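Local atomic coordinates of NADP-dependent 2-hydroxyacid dehydrogenase (Rhizobium etli, PDB entry 4XCV), a protein that probably catalyses the NADP(H)-dependent interconversion of 2-hydroxyacids and the corresponding 2-oxoacids, and binds NADPH between its two domains. Residues E140-M146 against T194-L200; R5-D11 against R30-L35; T207-S213 against K237-D243; L99-M103 against A285-E289. All coordinates share one frame; numbering follows the deposited sequence.

Contact 1: residues E140-M146 against T194-L200; sequences EVTVGVM and TDILVGL
Asp195 reaches across to the start of the neighbouring strand and takes the backbone N-H of Thr142 on OD2, using the lone pair that faces away from its other oxygen. The bond from Thr142 N to Asp195 OD2 is 2.9 Å long and almost straight (178°). Having CG beside its own backbone N (chi1 -61°) turns the Asp195 carboxylate to the Thr142 N-H, while the N-H groups of Asp195 and Ile196 both converge on Thr142 O. A carboxylate suits this strand end: OD2 also makes a salt bridge with Arg220, and a water donates to both OD2 and Glu140 O. From Ile196 onward the strands run parallel, with regular alternating bonds that end at Leu200 N and Met146 O, 2.8 Å apart. These are the central strands 142-146 and 196-199 of the Rossmann-type nucleotide-binding domain, where the two halves of the sheet join. On one face, Val143 CG1 meets Val198 CG2 obliquely at 3.6 Å, and the helix 100-116 packs over Val198 and Ile196; branched side chains fill this layer compactly. The other face carries Gly144, whose lack of a side chain leaves room for Thr194, with OG1 at 3.7 Å from Gly144 CA; that hydroxyl bonds to Phe190 O. Further along, the Met146 thioether slants over Leu197, whose side chain is modelled in two conformers, so this packing is less certain.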
# COMPACT_ATOMS: atom_id res chain seq x y z
N GLU A 140 8.38 1.56 12.97
CA GLU A 140 8.66 0.63 14.06
C GLU A 140 8.88 -0.79 13.58
O GLU A 140 9.22 -1.66 14.38
CB GLU A 140 7.52 0.66 15.10
CG GLU A 140 7.43 1.97 15.86
CD GLU A 140 8.71 2.33 16.57
OE1 GLU A 140 9.31 1.43 17.18
OE2 GLU A 140 9.14 3.50 16.50
N VAL A 141 8.69 -1.06 12.29
CA VAL A 141 8.71 -2.40 11.74
C VAL A 141 9.83 -2.49 10.71
O VAL A 141 9.99 -1.59 9.85
CB VAL A 141 7.35 -2.71 11.09
CG1 VAL A 141 7.40 -4.03 10.33
CG2 VAL A 141 6.28 -2.71 12.16
N THR A 142 10.62 -3.54 10.79
CA THR A 142 11.68 -3.75 9.79
C THR A 142 11.26 -4.77 8.76
O THR A 142 10.93 -5.93 9.06
CB THR A 142 12.96 -4.24 10.45
OG1 THR A 142 13.43 -3.22 11.35
CG2 THR A 142 14.08 -4.55 9.45
N VAL A 143 11.25 -4.31 7.52
CA VAL A 143 11.09 -5.19 6.36
C VAL A 143 12.47 -5.60 5.85
O VAL A 143 13.33 -4.74 5.57
CB VAL A 143 10.29 -4.51 5.22
CG1 VAL A 143 10.07 -5.52 4.12
CG2 VAL A 143 8.96 -3.97 5.73
N GLY A 144 12.71 -6.92 5.82
CA GLY A 144 13.94 -7.49 5.30
C GLY A 144 13.70 -8.03 3.91
O GLY A 144 12.97 -9.01 3.75
N VAL A 145 14.31 -7.38 2.91
CA VAL A 145 14.14 -7.78 1.51
C VAL A 145 15.27 -8.73 1.12
O VAL A 145 16.44 -8.37 1.19
CB VAL A 145 14.07 -6.55 0.60
CG1 VAL A 145 13.84 -6.99 -0.83
CG2 VAL A 145 12.93 -5.64 1.06
N MET A 146 14.90 -9.92 0.67
CA MET A 146 15.84 -10.95 0.23
C MET A 146 15.82 -10.95 -1.28
O MET A 146 14.84 -11.33 -1.93
CB MET A 146 15.50 -12.32 0.80
CG MET A 146 15.51 -12.30 2.31
SD MET A 146 15.22 -13.90 3.12
CE MET A 146 16.81 -14.59 3.15
N THR A 194 14.62 -9.00 11.22
CA THR A 194 13.51 -8.87 10.27
C THR A 194 12.15 -9.21 10.91
O THR A 194 11.99 -10.30 11.45
CB THR A 194 13.76 -9.76 9.05
OG1 THR A 194 14.94 -9.32 8.39
CG2 THR A 194 12.63 -9.70 8.08
N ASP A 195 11.23 -8.27 10.79
CA ASP A 195 9.81 -8.47 11.18
C ASP A 195 8.95 -8.99 10.01
O ASP A 195 8.08 -9.81 10.21
CB ASP A 195 9.23 -7.17 11.69
CG ASP A 195 9.94 -6.65 12.91
OD1 ASP A 195 10.09 -7.41 13.91
OD2 ASP A 195 10.33 -5.45 12.89
N ILE A 196 9.15 -8.41 8.83
CA ILE A 196 8.46 -8.86 7.61
C ILE A 196 9.52 -9.23 6.58
O ILE A 196 10.29 -8.39 6.16
CB ILE A 196 7.52 -7.76 7.04
CG1 ILE A 196 6.51 -7.23 8.08
CG2 ILE A 196 6.87 -8.27 5.76
CD1 ILE A 196 5.64 -6.12 7.51
N LEU A 197 9.57 -10.52 6.24
CA LEU A 197 10.52 -11.01 5.25
C LEU A 197 9.85 -10.89 3.88
O LEU A 197 8.76 -11.43 3.72
CB LEU A 197 10.88 -12.46 5.54
CG LEU A 197 11.95 -13.14 4.66
CD1 LEU A 197 12.34 -14.46 5.33
CD2 LEU A 197 11.54 -13.34 3.19
N VAL A 198 10.49 -10.20 2.93
CA VAL A 198 10.02 -10.12 1.54
C VAL A 198 10.98 -10.89 0.63
O VAL A 198 12.12 -10.50 0.48
CB VAL A 198 9.86 -8.65 1.10
CG1 VAL A 198 9.61 -8.52 -0.42
CG2 VAL A 198 8.76 -7.99 1.90
N GLY A 199 10.46 -11.95 0.03
CA GLY A 199 11.27 -12.81 -0.86
C GLY A 199 11.14 -12.42 -2.31
O GLY A 199 10.06 -12.54 -2.90
N LEU A 200 12.27 -12.00 -2.89
CA LEU A 200 12.37 -11.63 -4.30
C LEU A 200 13.64 -12.25 -4.88
O LEU A 200 14.45 -11.59 -5.55
CB LEU A 200 12.36 -10.11 -4.49
CG LEU A 200 11.01 -9.45 -4.20
CD1 LEU A 200 11.15 -7.96 -4.12
CD2 LEU A 200 9.95 -9.84 -5.23
O HOH W 1 9.68 -4.24 15.23

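Contact 2: residues R5-D11 against R30-L35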
# COMPACT_ATOMS: atom_id res chain seq x y z
N ARG A 5 17.06 -10.41 -42.93
CA ARG A 5 17.40 -11.10 -41.67
C ARG A 5 16.52 -12.34 -41.51
O ARG A 5 15.33 -12.29 -41.84
CB ARG A 5 17.14 -10.18 -40.49
CG ARG A 5 17.91 -8.87 -40.53
CD ARG A 5 19.39 -9.13 -40.67
NE ARG A 5 19.92 -9.87 -39.53
CZ ARG A 5 20.93 -9.47 -38.75
NH1 ARG A 5 21.57 -8.31 -38.96
NH2 ARG A 5 21.30 -10.24 -37.74
N PRO A 6 17.07 -13.41 -40.96
CA PRO A 6 16.20 -14.59 -40.81
C PRO A 6 15.17 -14.42 -39.70
O PRO A 6 15.38 -13.64 -38.76
CB PRO A 6 17.18 -15.70 -40.45
CG PRO A 6 18.39 -15.03 -39.98
CD PRO A 6 18.47 -13.69 -40.63
N PRO A 7 14.05 -15.15 -39.78
CA PRO A 7 13.04 -15.02 -38.76
C PRO A 7 13.54 -15.55 -37.40
O PRO A 7 14.47 -16.35 -37.32
CB PRO A 7 11.89 -15.90 -39.28
CG PRO A 7 12.53 -16.83 -40.21
CD PRO A 7 13.64 -16.04 -40.86
N VAL A 8 12.91 -15.04 -36.33
CA VAL A 8 13.21 -15.44 -34.95
C VAL A 8 12.46 -16.72 -34.59
O VAL A 8 11.29 -16.84 -34.87
CB VAL A 8 12.77 -14.32 -34.00
CG1 VAL A 8 12.91 -14.71 -32.53
CG2 VAL A 8 13.50 -13.03 -34.31
N LEU A 9 13.17 -17.68 -34.02
CA LEU A 9 12.53 -18.93 -33.57
C LEU A 9 11.80 -18.66 -32.26
O LEU A 9 12.37 -18.10 -31.34
CB LEU A 9 13.59 -19.98 -33.39
CG LEU A 9 13.23 -21.39 -32.99
CD1 LEU A 9 14.41 -22.29 -33.31
CD2 LEU A 9 12.90 -21.51 -31.51
N VAL A 10 10.54 -19.10 -32.19
CA VAL A 10 9.72 -18.89 -31.00
C VAL A 10 9.14 -20.23 -30.57
O VAL A 10 8.39 -20.87 -31.32
CB VAL A 10 8.57 -17.89 -31.28
CG1 VAL A 10 7.67 -17.70 -30.07
CG2 VAL A 10 9.14 -16.57 -31.79
N ASP A 11 9.52 -20.66 -29.36
CA ASP A 11 9.00 -21.90 -28.78
C ASP A 11 8.64 -21.62 -27.34
O ASP A 11 9.47 -21.80 -26.43
CB ASP A 11 10.02 -23.03 -28.83
CG ASP A 11 9.51 -24.34 -28.25
OD1 ASP A 11 8.32 -24.49 -27.84
OD2 ASP A 11 10.31 -25.28 -28.18
N ARG A 30 11.46 -9.30 -40.13
CA ARG A 30 12.01 -10.62 -40.38
C ARG A 30 11.05 -11.80 -40.20
O ARG A 30 11.27 -12.83 -40.76
CB ARG A 30 13.27 -10.83 -39.55
CG ARG A 30 13.03 -10.79 -38.05
CD ARG A 30 14.33 -10.63 -37.30
NE ARG A 30 14.85 -9.27 -37.46
CZ ARG A 30 16.09 -8.92 -37.19
NH1 ARG A 30 17.00 -9.78 -36.81
NH2 ARG A 30 16.43 -7.65 -37.34
N GLY A 31 10.01 -11.63 -39.41
CA GLY A 31 9.09 -12.71 -39.10
C GLY A 31 9.57 -13.61 -38.01
O GLY A 31 10.61 -13.39 -37.35
N SER A 32 8.78 -14.66 -37.80
CA SER A 32 9.02 -15.63 -36.75
C SER A 32 8.72 -17.01 -37.23
O SER A 32 7.96 -17.24 -38.20
CB SER A 32 8.21 -15.31 -35.50
OG SER A 32 6.85 -15.17 -35.79
N ILE A 33 9.29 -17.97 -36.51
CA ILE A 33 9.03 -19.42 -36.68
C ILE A 33 8.37 -19.90 -35.39
O ILE A 33 9.06 -20.05 -34.35
CB ILE A 33 10.31 -20.23 -36.93
CG1 ILE A 33 11.04 -19.70 -38.14
CG2 ILE A 33 9.94 -21.70 -37.15
CD1 ILE A 33 12.35 -20.38 -38.45
N ASN A 34 7.07 -20.09 -35.42
CA ASN A 34 6.35 -20.53 -34.23
C ASN A 34 6.39 -22.06 -34.19
O ASN A 34 5.74 -22.72 -34.99
CB ASN A 34 4.93 -20.01 -34.26
CG ASN A 34 4.16 -20.37 -33.01
OD1 ASN A 34 4.66 -21.09 -32.14
ND2 ASN A 34 2.94 -19.84 -32.92
N LEU A 35 7.14 -22.62 -33.24
CA LEU A 35 7.27 -24.08 -33.14
C LEU A 35 5.96 -24.76 -32.74
O LEU A 35 5.88 -26.01 -32.89
CB LEU A 35 8.38 -24.47 -32.18
CG LEU A 35 9.76 -24.56 -32.85
CD1 LEU A 35 10.82 -25.12 -31.93
CD2 LEU A 35 9.73 -25.46 -34.07
O HOH W 2 13.02 -13.01 -42.84
O HOH W 3 17.31 -12.75 -37.13
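The Arg30 and Arg5 side chains run abreast in one direction, and Arg30 has more surface buried here than any other residue of the contact. Arg5 CB sits over the centre of the Arg30 guanidinium, 3.6 Å above its plane, while the two guanidinium planes are inclined by 36°. Arg5 NE is 4.0 Å from Arg30 NH1; both arginines form salt bridges with Glu305, and Arg5 another with Glu49, which probably offsets the repulsion. The aliphatic part of Arg30 is used as well: CD rests 3.5 Å from Pro6 O and 3.9 Å from Val8 CG2. One water donates to Arg5 O and Arg30 O; another links Pro6 O to Arg30 NH1. Farther along the chain, Pro7, lacking an N-H, suits the approach to the strand, and the ladder begins one residue later, where Val8 N bonds Gly31 O at 3.0 Å. The Pro7 ring offers CG to Ile33 CG1 at 3.8 Å. Ile33 holds CG1 beside its backbone N (chi1 -57°), which directs that branch to the proline, and Phe45 adds to the apolar cover. The backbone of Ile33 is gripped from both ends, its N-H by Val8 O at 2.8 Å and its carbonyl by Val10 N. Strands 8-12 and 32-34, joined through helix 16-23, make a beta-alpha-beta unit at the edge of the five-stranded parallel sheet, as in the flavodoxin-like substrate-binding domain of D-2-hydroxyacid dehydrogenases.

Contact 3: residues T207-S213 against K237-D243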
# COMPACT_ATOMS: atom_id res chain seq x y z
N THR A 207 18.65 -21.68 -3.71
CA THR A 207 17.44 -21.13 -3.14
C THR A 207 16.22 -22.09 -3.17
O THR A 207 15.08 -21.70 -2.89
CB THR A 207 17.05 -19.82 -3.82
OG1 THR A 207 16.59 -20.10 -5.14
CG2 THR A 207 18.20 -18.81 -3.88
N THR A 208 16.45 -23.33 -3.50
CA THR A 208 15.37 -24.32 -3.54
C THR A 208 15.10 -24.78 -2.10
O THR A 208 16.04 -25.19 -1.40
CB THR A 208 15.79 -25.49 -4.42
OG1 THR A 208 16.01 -25.01 -5.75
CG2 THR A 208 14.75 -26.54 -4.49
N GLY A 209 13.84 -24.75 -1.70
CA GLY A 209 13.50 -25.17 -0.33
C GLY A 209 14.16 -24.35 0.75
O GLY A 209 14.40 -24.84 1.87
N PHE A 210 14.42 -23.11 0.43
CA PHE A 210 15.16 -22.19 1.29
C PHE A 210 14.32 -21.66 2.44
O PHE A 210 14.83 -21.52 3.59
CB PHE A 210 15.69 -21.09 0.36
CG PHE A 210 16.44 -20.01 1.05
CD1 PHE A 210 17.71 -20.21 1.49
CD2 PHE A 210 15.84 -18.80 1.25
CE1 PHE A 210 18.39 -19.17 2.14
CE2 PHE A 210 16.48 -17.79 1.87
CZ PHE A 210 17.77 -17.98 2.35
N TYR A 211 13.07 -21.32 2.17
CA TYR A 211 12.19 -20.78 3.18
C TYR A 211 11.48 -21.95 3.87
O TYR A 211 10.44 -22.45 3.42
CB TYR A 211 11.19 -19.81 2.56
CG TYR A 211 11.75 -18.67 1.75
CD1 TYR A 211 12.54 -17.66 2.32
CD2 TYR A 211 11.46 -18.58 0.42
CE1 TYR A 211 12.98 -16.60 1.55
CE2 TYR A 211 11.91 -17.51 -0.36
CZ TYR A 211 12.66 -16.53 0.23
OH TYR A 211 13.10 -15.46 -0.53
N ASP A 212 12.08 -22.38 5.00
CA ASP A 212 11.65 -23.55 5.72
C ASP A 212 11.49 -23.26 7.20
O ASP A 212 11.68 -22.16 7.67
CB ASP A 212 12.59 -24.74 5.45
CG ASP A 212 14.00 -24.53 5.95
OD1 ASP A 212 14.27 -23.52 6.63
OD2 ASP A 212 14.87 -25.41 5.62
N SER A 213 11.08 -24.29 7.94
CA SER A 213 10.88 -24.15 9.38
C SER A 213 12.05 -23.51 10.10
O SER A 213 11.86 -22.64 10.91
CB SER A 213 10.57 -25.52 10.03
OG SER A 213 9.34 -26.07 9.57
N LYS A 237 9.03 -22.75 -5.58
CA LYS A 237 9.89 -23.86 -5.16
C LYS A 237 10.98 -23.41 -4.18
O LYS A 237 11.65 -24.28 -3.62
CB LYS A 237 10.45 -24.64 -6.33
CG LYS A 237 9.39 -25.44 -7.04
CD LYS A 237 9.91 -26.11 -8.30
CE LYS A 237 8.79 -26.90 -8.99
NZ LYS A 237 7.75 -25.99 -9.56
N SER A 238 11.10 -22.11 -3.91
CA SER A 238 11.98 -21.64 -2.86
C SER A 238 11.41 -21.88 -1.47
O SER A 238 12.16 -21.76 -0.50
CB SER A 238 12.32 -20.16 -3.02
OG SER A 238 13.13 -20.00 -4.18
N GLN A 239 10.12 -22.14 -1.34
CA GLN A 239 9.49 -22.31 -0.02
C GLN A 239 9.05 -23.75 0.21
O GLN A 239 8.79 -24.52 -0.71
CB GLN A 239 8.32 -21.36 0.19
CG GLN A 239 7.10 -21.73 -0.60
CD GLN A 239 6.20 -20.58 -1.01
OE1 GLN A 239 6.61 -19.42 -0.96
NE2 GLN A 239 5.00 -20.89 -1.49
N ILE A 240 8.92 -24.09 1.49
CA ILE A 240 8.34 -25.36 1.90
C ILE A 240 6.97 -25.03 2.52
O ILE A 240 6.86 -24.58 3.66
CB ILE A 240 9.25 -26.09 2.92
CG1 ILE A 240 10.66 -26.30 2.37
CG2 ILE A 240 8.60 -27.40 3.37
CD1 ILE A 240 10.75 -27.20 1.16
N GLU A 241 5.91 -25.24 1.74
CA GLU A 241 4.60 -24.82 2.17
C GLU A 241 4.10 -25.49 3.44
O GLU A 241 3.42 -24.86 4.27
CB GLU A 241 3.59 -25.00 1.06
CG GLU A 241 3.82 -23.95 0.03
CD GLU A 241 3.10 -24.16 -1.29
OE1 GLU A 241 2.13 -24.95 -1.43
OE2 GLU A 241 3.58 -23.48 -2.21
N THR A 242 4.39 -26.77 3.61
CA THR A 242 3.96 -27.43 4.83
C THR A 242 4.59 -26.77 6.07
O THR A 242 3.99 -26.77 7.16
CB THR A 242 4.14 -28.93 4.75
OG1 THR A 242 3.38 -29.54 5.80
CG2 THR A 242 5.60 -29.29 4.82
N ASP A 243 5.77 -26.18 5.91
CA ASP A 243 6.41 -25.49 7.01
C ASP A 243 5.78 -24.12 7.24
O ASP A 243 5.74 -23.66 8.37
CB ASP A 243 7.91 -25.31 6.78
CG ASP A 243 8.71 -26.60 6.80
OD1 ASP A 243 8.15 -27.70 7.10
OD2 ASP A 243 9.95 -26.50 6.54
O HOH W 4 7.50 -24.56 10.39
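A type II beta turn from Thr207 to Phe210, in the loop that follows strand 196-199, docks against Lys237 and Ser238. Ser238 has the most surface buried in the contact, and its hydroxyl donates to Thr207 O over 2.9 Å, approaching from above the carbonyl plane. Holding OG beside its own backbone N (chi1 -68°), this short side chain sets its hydroxyl against the turn carbonyl. Gly209 takes up the positive phi (61°) of the turn and sends its N-H to Lys237 O, in the carbonyl plane, at 3.0 Å. Ser238 O then accepts a straight bond from Tyr211 N at 2.9 Å and a weak one from Phe210 N. The Tyr211 ring brings CE2 within 3.8 Å of Ser238 CB, and over one face it receives Phe210 CD2. Both loops belong to the Rossmann-type domain, where they lead from the C-terminal ends of strands into helices, and Thr207 touches the bound NADPH. Tyr211 O takes the N-H of Ile240, itself the N-cap residue of helix 241-250. Asp212 occupies the N-cap of helix 213-216, its carboxylate bonding Leu215 N. At the start of that helix, Ser213 N donates to Asp243 OD2 at 2.8 Å, meeting the carboxylate from above its plane. An acidic residue suits this place because it accepts a helix-start N-H. Gln239 NE2 bonds Glu241 OE2 and Val260 O, while OE1 accepts from Asn232.

Contact 4: residues L99-M103 against A285-E289. With NDP (NADPH dihydro-nicotinamide-adenine-dinucleotide phosphate), chain B.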
# COMPACT_ATOMS: atom_id res chain seq x y z
N LEU A 99 6.97 -3.98 -15.48
CA LEU A 99 6.56 -4.90 -14.48
C LEU A 99 7.14 -4.61 -13.09
O LEU A 99 6.58 -5.00 -12.03
CB LEU A 99 7.03 -6.27 -14.89
CG LEU A 99 6.16 -7.36 -14.34
CD1 LEU A 99 4.71 -7.07 -14.75
CD2 LEU A 99 6.69 -8.64 -14.94
N THR A 100 8.35 -4.08 -13.06
CA THR A 100 8.99 -3.73 -11.79
C THR A 100 8.08 -2.90 -10.89
O THR A 100 7.89 -3.22 -9.71
CB THR A 100 10.27 -2.96 -12.06
OG1 THR A 100 11.10 -3.79 -12.88
CG2 THR A 100 10.97 -2.59 -10.81
N THR A 101 7.43 -1.86 -11.44
CA THR A 101 6.61 -1.00 -10.63
C THR A 101 5.37 -1.75 -10.11
O THR A 101 4.87 -1.46 -9.02
CB THR A 101 6.28 0.33 -11.36
OG1 THR A 101 5.89 1.32 -10.42
CG2 THR A 101 5.23 0.16 -12.43
N ARG A 102 4.87 -2.71 -10.87
CA ARG A 102 3.72 -3.50 -10.45
C ARG A 102 4.09 -4.46 -9.33
O ARG A 102 3.33 -4.68 -8.37
CB ARG A 102 3.08 -4.23 -11.63
CG ARG A 102 2.50 -3.23 -12.65
CD ARG A 102 1.63 -3.85 -13.71
NE ARG A 102 0.46 -4.33 -13.04
CZ ARG A 102 0.07 -5.58 -12.96
NH1 ARG A 102 0.68 -6.55 -13.70
NH2 ARG A 102 -0.97 -5.84 -12.21
N MET A 103 5.30 -5.03 -9.36
CA MET A 103 5.75 -5.87 -8.24
C MET A 103 5.84 -5.02 -7.02
O MET A 103 5.43 -5.44 -5.92
CB MET A 103 7.11 -6.50 -8.53
CG MET A 103 7.57 -7.36 -7.36
SD MET A 103 6.48 -8.72 -6.90
CE MET A 103 7.04 -9.92 -8.08
N ALA A 285 0.84 -11.18 -9.26
CA ALA A 285 1.47 -9.93 -8.73
C ALA A 285 2.09 -9.10 -9.84
O ALA A 285 2.05 -7.88 -9.81
CB ALA A 285 2.54 -10.27 -7.73
N ALA A 286 2.73 -9.73 -10.82
CA ALA A 286 3.46 -9.00 -11.83
C ALA A 286 3.54 -9.90 -13.07
O ALA A 286 4.54 -10.49 -13.33
CB ALA A 286 4.85 -8.63 -11.33
N VAL A 287 2.44 -10.06 -13.75
CA VAL A 287 2.38 -10.82 -14.99
C VAL A 287 2.42 -9.82 -16.12
O VAL A 287 1.70 -8.81 -16.12
CB VAL A 287 1.08 -11.67 -15.06
CG1 VAL A 287 0.81 -12.19 -16.48
CG2 VAL A 287 1.13 -12.81 -14.05
N SER A 288 3.26 -10.08 -17.11
CA SER A 288 3.46 -9.17 -18.25
C SER A 288 2.26 -9.09 -19.21
O SER A 288 1.67 -10.11 -19.52
CB SER A 288 4.69 -9.60 -19.05
OG SER A 288 5.88 -9.24 -18.34
N GLU A 289 1.96 -7.89 -19.70
CA GLU A 289 1.06 -7.75 -20.86
C GLU A 289 1.69 -8.51 -22.05
O GLU A 289 2.90 -8.46 -22.24
CB GLU A 289 0.87 -6.25 -21.12
CG GLU A 289 -0.03 -5.86 -22.27
CD GLU A 289 0.74 -5.72 -23.57
OE1 GLU A 289 1.66 -4.84 -23.66
OE2 GLU A 289 0.41 -6.50 -24.48
PA NDP B . 17.75 -10.20 -10.32
O1A NDP B . 17.84 -8.78 -10.80
O2A NDP B . 18.55 -11.29 -11.00
O5B NDP B . 18.12 -10.17 -8.76
C5B NDP B . 18.27 -11.41 -8.06
C4B NDP B . 18.69 -11.07 -6.65
O4B NDP B . 18.72 -12.28 -5.90
C3B NDP B . 20.08 -10.46 -6.60
O3B NDP B . 20.14 -9.45 -5.57
C2B NDP B . 20.90 -11.66 -6.22
O2B NDP B . 22.14 -11.36 -5.51
C1B NDP B . 19.96 -12.39 -5.27
N9A NDP B . 20.30 -13.80 -5.07
C8A NDP B . 20.35 -14.73 -6.04
N7A NDP B . 20.81 -15.90 -5.51
C5A NDP B . 21.09 -15.65 -4.20
C6A NDP B . 21.65 -16.40 -3.17
N6A NDP B . 21.96 -17.69 -3.34
N1A NDP B . 21.82 -15.81 -1.98
C2A NDP B . 21.49 -14.52 -1.79
N3A NDP B . 20.96 -13.72 -2.73
C4A NDP B . 20.77 -14.34 -3.92
O3 NDP B . 16.22 -10.69 -10.31
PN NDP B . 14.87 -9.82 -10.24
O1N NDP B . 14.99 -8.91 -9.06
O2N NDP B . 14.60 -9.18 -11.52
O5D NDP B . 13.80 -10.95 -10.04
C5D NDP B . 13.90 -11.86 -8.93
C4D NDP B . 12.99 -13.05 -9.25
O4D NDP B . 11.62 -12.67 -9.17
C3D NDP B . 13.11 -13.61 -10.64
O3D NDP B . 14.22 -14.53 -10.74
C2D NDP B . 11.77 -14.28 -10.89
O2D NDP B . 11.87 -15.69 -10.55
C1D NDP B . 10.86 -13.65 -9.88
N1N NDP B . 9.70 -12.94 -10.44
C2N NDP B . 8.43 -13.21 -9.99
C3N NDP B . 7.34 -12.65 -10.55
C7N NDP B . 6.00 -12.89 -10.07
O7N NDP B . 5.07 -12.63 -10.86
N7N NDP B . 5.73 -13.33 -8.86
C4N NDP B . 7.50 -11.65 -11.63
C5N NDP B . 8.89 -11.41 -11.99
C6N NDP B . 9.92 -12.02 -11.47
P2B NDP B . 23.26 -10.43 -6.22
O1X NDP B . 24.47 -10.56 -5.34
O2X NDP B . 23.46 -11.01 -7.61
O3X NDP B . 22.70 -9.07 -6.32
O HOH W 5 -0.23 -9.16 -13.05
O HOH W 6 1.37 -5.88 -16.42
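Arg102 and Val287 face each other without a direct hydrogen bond, and two waters carry the polar part of their contact. One accepts from Arg102 NH1 and from Val287 N; the other donates to Val287 O and takes a weak bond from Arg102 NH1. The contact lies between the two domains of the D-2-hydroxyacid dehydrogenase fold, where the chain enters the nucleotide-binding domain through helix 100-116 and leaves it by the loop before helix 292-305. Arg102, long and bent at chi3 (68°), suits this place because NH1 reaches both bridging waters; its guanidinium passes one face over Ala285 O. That oxygen and Arg102 O are both hydrogen-bonded to Arg116 of the second subunit, which puts this junction at the dimer interface. The dry part belongs to Leu99. Its CG lies 3.5 Å from Ala286 CB, and CD2 touches both Ala286 O, at 3.3 Å, and Ser288 OG, at 3.5 Å. Alanine is small enough to let the helix start and the loop come this close. The Ser288 hydroxyl is bonded to Asp96, so the leucine methyl merely lies against it. One turn on from Leu99, Met103 carries its thioether past the loop, with CE 4.1 Å from Ala286 CB. Its CG is anti to the backbone N (chi1 179°), and bends farther along the flexible chain bring CE to 3.7 Å from C3N of the NADPH nicotinamide.

Contact 1 is the most buried of the four, with alternating backbone bonds and valine packing in the middle of the nucleotide-binding sheet. Contact 2 repeats the parallel-strand scheme in the other domain, about 43 Å away between centres, but at a sheet edge, where arginines and waters at the approach to the strands add a polar end to the apolar packing. Contacts 1 and 3 touch: Tyr211 OH lies 3.2 Å from Gly199 CA, and Phe210 packs on Met146. Contact 3 is made of loops and helix starts, with polar side chains and capping. Contact 4, partly buried between the domains, bonds through water; its Met103 meets Leu200 of contact 1. Contacts 1, 3 and 4 all include residues of the NADPH pocket.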